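PDB 5HL6: putative GAF sensor protein from Burkholderia vietnamiensis, which probably reduces the free R-sulfoxide of L-methionine back to methionine. Local coordinates for residues W140-D143 with R149-D152. Residues are numbered along the deposited sequence; the frame is centred on the assembly and turned at random.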
ATOM      1  N   TRP B 140       3.022 -11.385   7.297  1.00 20.67           N
ATOM      2  CA  TRP B 140       1.798 -10.608   7.145  1.00 19.13           C
ATOM      3  C   TRP B 140       1.365 -10.153   8.531  1.00 24.80           C
ATOM      4  O   TRP B 140       1.266 -10.983   9.442  1.00 21.24           O
ATOM      5  CB  TRP B 140       0.710 -11.467   6.487  1.00 19.25           C
ATOM      6  CG  TRP B 140      -0.679 -10.911   6.580  1.00 19.57           C
ATOM      7  CD1 TRP B 140      -1.685 -11.365   7.376  1.00 25.60           C
ATOM      8  CD2 TRP B 140      -1.220  -9.802   5.840  1.00 18.41           C
ATOM      9  NE1 TRP B 140      -2.818 -10.612   7.185  1.00 23.96           N
ATOM     10  CE2 TRP B 140      -2.560  -9.647   6.247  1.00 21.73           C
ATOM     11  CE3 TRP B 140      -0.702  -8.933   4.878  1.00 22.30           C
ATOM     12  CZ2 TRP B 140      -3.387  -8.645   5.741  1.00 24.14           C
ATOM     13  CZ3 TRP B 140      -1.526  -7.941   4.368  1.00 25.56           C
ATOM     14  CH2 TRP B 140      -2.858  -7.809   4.799  1.00 24.69           C
ATOM     15  N   ASP B 141       1.130  -8.848   8.702  1.00 19.99           N
ATOM     16  CA  ASP B 141       0.860  -8.256  10.016  1.00 24.34           C
ATOM     17  C   ASP B 141      -0.441  -7.467   9.976  1.00 22.83           C
ATOM     18  O   ASP B 141      -0.623  -6.629   9.092  1.00 25.77           O
ATOM     19  CB  ASP B 141       2.018  -7.339  10.443  1.00 21.57           C
ATOM     20  CG  ASP B 141       1.767  -6.636  11.775  1.00 23.02           C
ATOM     21  OD1 ASP B 141       1.063  -7.184  12.653  1.00 27.98           O
ATOM     22  OD2 ASP B 141       2.287  -5.522  11.944  1.00 32.58           O
ATOM     23  N   VAL B 142      -1.337  -7.713  10.943  1.00 22.83           N
ATOM     24  CA  VAL B 142      -2.600  -6.981  11.054  1.00 24.95           C
ATOM     25  C   VAL B 142      -2.787  -6.528  12.491  1.00 22.77           C
ATOM     26  O   VAL B 142      -2.570  -7.304  13.427  1.00 24.22           O
ATOM     27  CB  VAL B 142      -3.815  -7.822  10.614  1.00 29.73           C
ATOM     28  CG1 VAL B 142      -5.086  -6.971  10.623  1.00 25.70           C
ATOM     29  CG2 VAL B 142      -3.595  -8.390   9.226  1.00 33.65           C
ATOM     30  N   ASP B 143      -3.227  -5.287  12.666  1.00 25.09           N
ATOM     31  CA  ASP B 143      -3.397  -4.704  13.984  1.00 27.83           C
ATOM     32  C   ASP B 143      -4.799  -4.131  14.132  1.00 28.69           C
ATOM     33  O   ASP B 143      -5.426  -3.703  13.158  1.00 26.10           O
ATOM     34  CB  ASP B 143      -2.348  -3.609  14.234  1.00 36.26           C
ATOM     35  CG  ASP B 143      -0.936  -4.145  14.168  1.00 44.37           C
ATOM     36  OD1 ASP B 143      -0.414  -4.553  15.219  1.00 44.71           O
ATOM     37  OD2 ASP B 143      -0.360  -4.193  13.063  1.00 48.34           O
ATOM     38  N   ARG B 149      -9.109  -8.356  19.533  1.00 40.67           N
ATOM     39  CA  ARG B 149      -9.892  -8.370  18.302  1.00 43.38           C
ATOM     40  C   ARG B 149      -9.758  -9.696  17.554  1.00 42.59           C
ATOM     41  O   ARG B 149     -10.688 -10.097  16.843  1.00 45.61           O
ATOM     42  CB  ARG B 149      -9.468  -7.198  17.413  1.00 42.52           C
ATOM     43  CG  ARG B 149      -9.798  -7.322  15.920  1.00 47.49           C
ATOM     44  CD  ARG B 149     -11.258  -7.036  15.632  1.00 46.63           C
ATOM     45  NE  ARG B 149     -11.547  -7.011  14.196  1.00 40.54           N
ATOM     46  CZ  ARG B 149     -11.805  -8.091  13.465  1.00 42.87           C
ATOM     47  NH1 ARG B 149     -11.794  -9.294  14.028  1.00 43.48           N
ATOM     48  NH2 ARG B 149     -12.073  -7.971  12.169  1.00 40.18           N
ATOM     49  N   PHE B 150      -8.635 -10.396  17.713  1.00 39.79           N
ATOM     50  CA  PHE B 150      -8.344 -11.607  16.954  1.00 36.57           C
ATOM     51  C   PHE B 150      -8.378 -12.830  17.864  1.00 41.24           C
ATOM     52  O   PHE B 150      -7.678 -12.878  18.883  1.00 41.14           O
ATOM     53  CB  PHE B 150      -6.981 -11.502  16.261  1.00 34.33           C
ATOM     54  CG  PHE B 150      -6.814 -10.249  15.443  1.00 36.65           C
ATOM     55  CD1 PHE B 150      -7.494 -10.094  14.247  1.00 33.59           C
ATOM     56  CD2 PHE B 150      -5.981  -9.226  15.874  1.00 30.07           C
ATOM     57  CE1 PHE B 150      -7.347  -8.939  13.495  1.00 36.55           C
ATOM     58  CE2 PHE B 150      -5.833  -8.066  15.131  1.00 30.56           C
ATOM     59  CZ  PHE B 150      -6.515  -7.925  13.940  1.00 35.50           C
ATOM     60  N   ASP B 151      -9.186 -13.821  17.487  1.00 36.22           N
ATOM     61  CA  ASP B 151      -9.258 -15.101  18.169  1.00 37.05           C
ATOM     62  C   ASP B 151      -8.741 -16.196  17.241  1.00 43.25           C
ATOM     63  O   ASP B 151      -8.209 -15.924  16.157  1.00 38.75           O
ATOM     64  CB  ASP B 151     -10.690 -15.377  18.647  1.00 46.49           C
ATOM     65  CG  ASP B 151     -11.714 -15.350  17.516  1.00 51.39           C
ATOM     66  OD1 ASP B 151     -11.393 -15.768  16.381  1.00 48.46           O
ATOM     67  OD2 ASP B 151     -12.859 -14.919  17.770  1.00 52.45           O
ATOM     68  N   ASP B 152      -8.917 -17.451  17.658  1.00 45.87           N
ATOM     69  CA  ASP B 152      -8.376 -18.547  16.864  1.00 45.46           C
ATOM     70  C   ASP B 152      -9.059 -18.680  15.508  1.00 41.99           C
ATOM     71  O   ASP B 152      -8.456 -19.229  14.577  1.00 39.61           O
ATOM     72  CB  ASP B 152      -8.480 -19.863  17.629  1.00 50.78           C
ATOM     73  CG  ASP B 152      -7.538 -20.911  17.083  1.00 58.34           C
ATOM     74  OD1 ASP B 152      -6.331 -20.602  16.952  1.00 55.59           O
ATOM     75  OD2 ASP B 152      -8.005 -22.023  16.753  1.00 64.32           O
TER
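With chi1 at -175°, Val142 turns CG1 away from its own amide nitrogen, and Phe150 holds CG anti to its own carbonyl carbon (chi1 -52°), which brings the methyl and the ring tip together: CG1 of Val142 lies 3.7 Å from CZ of Phe150. The two side chains cross at about a right angle, and the methyl meets the ring obliquely. The Phe150 ring also reaches the strand backbone, with CE2 3.8 Å from O of Val142, while C of Asp143 sits at the ring edge, 4.2 Å from CZ. One face of the ring is covered by its neighbour Arg149, whose CG stands 3.7 Å above the plane over the ring centre. In this GAF domain the contact links strand 136-144, inside the antiparallel sheet, to the loop that leads into the C-terminal helix 152-176. Ile125 of the adjacent strand touches both side chains, and Met158 of the helix meets Val142; both residues of the pair are buried. The residue after Phe150, Asp151, is the N-cap of helix 152-176: its OD1 accepts a hydrogen bond from N of Asp154, and OD2 forms a salt bridge with Lys20.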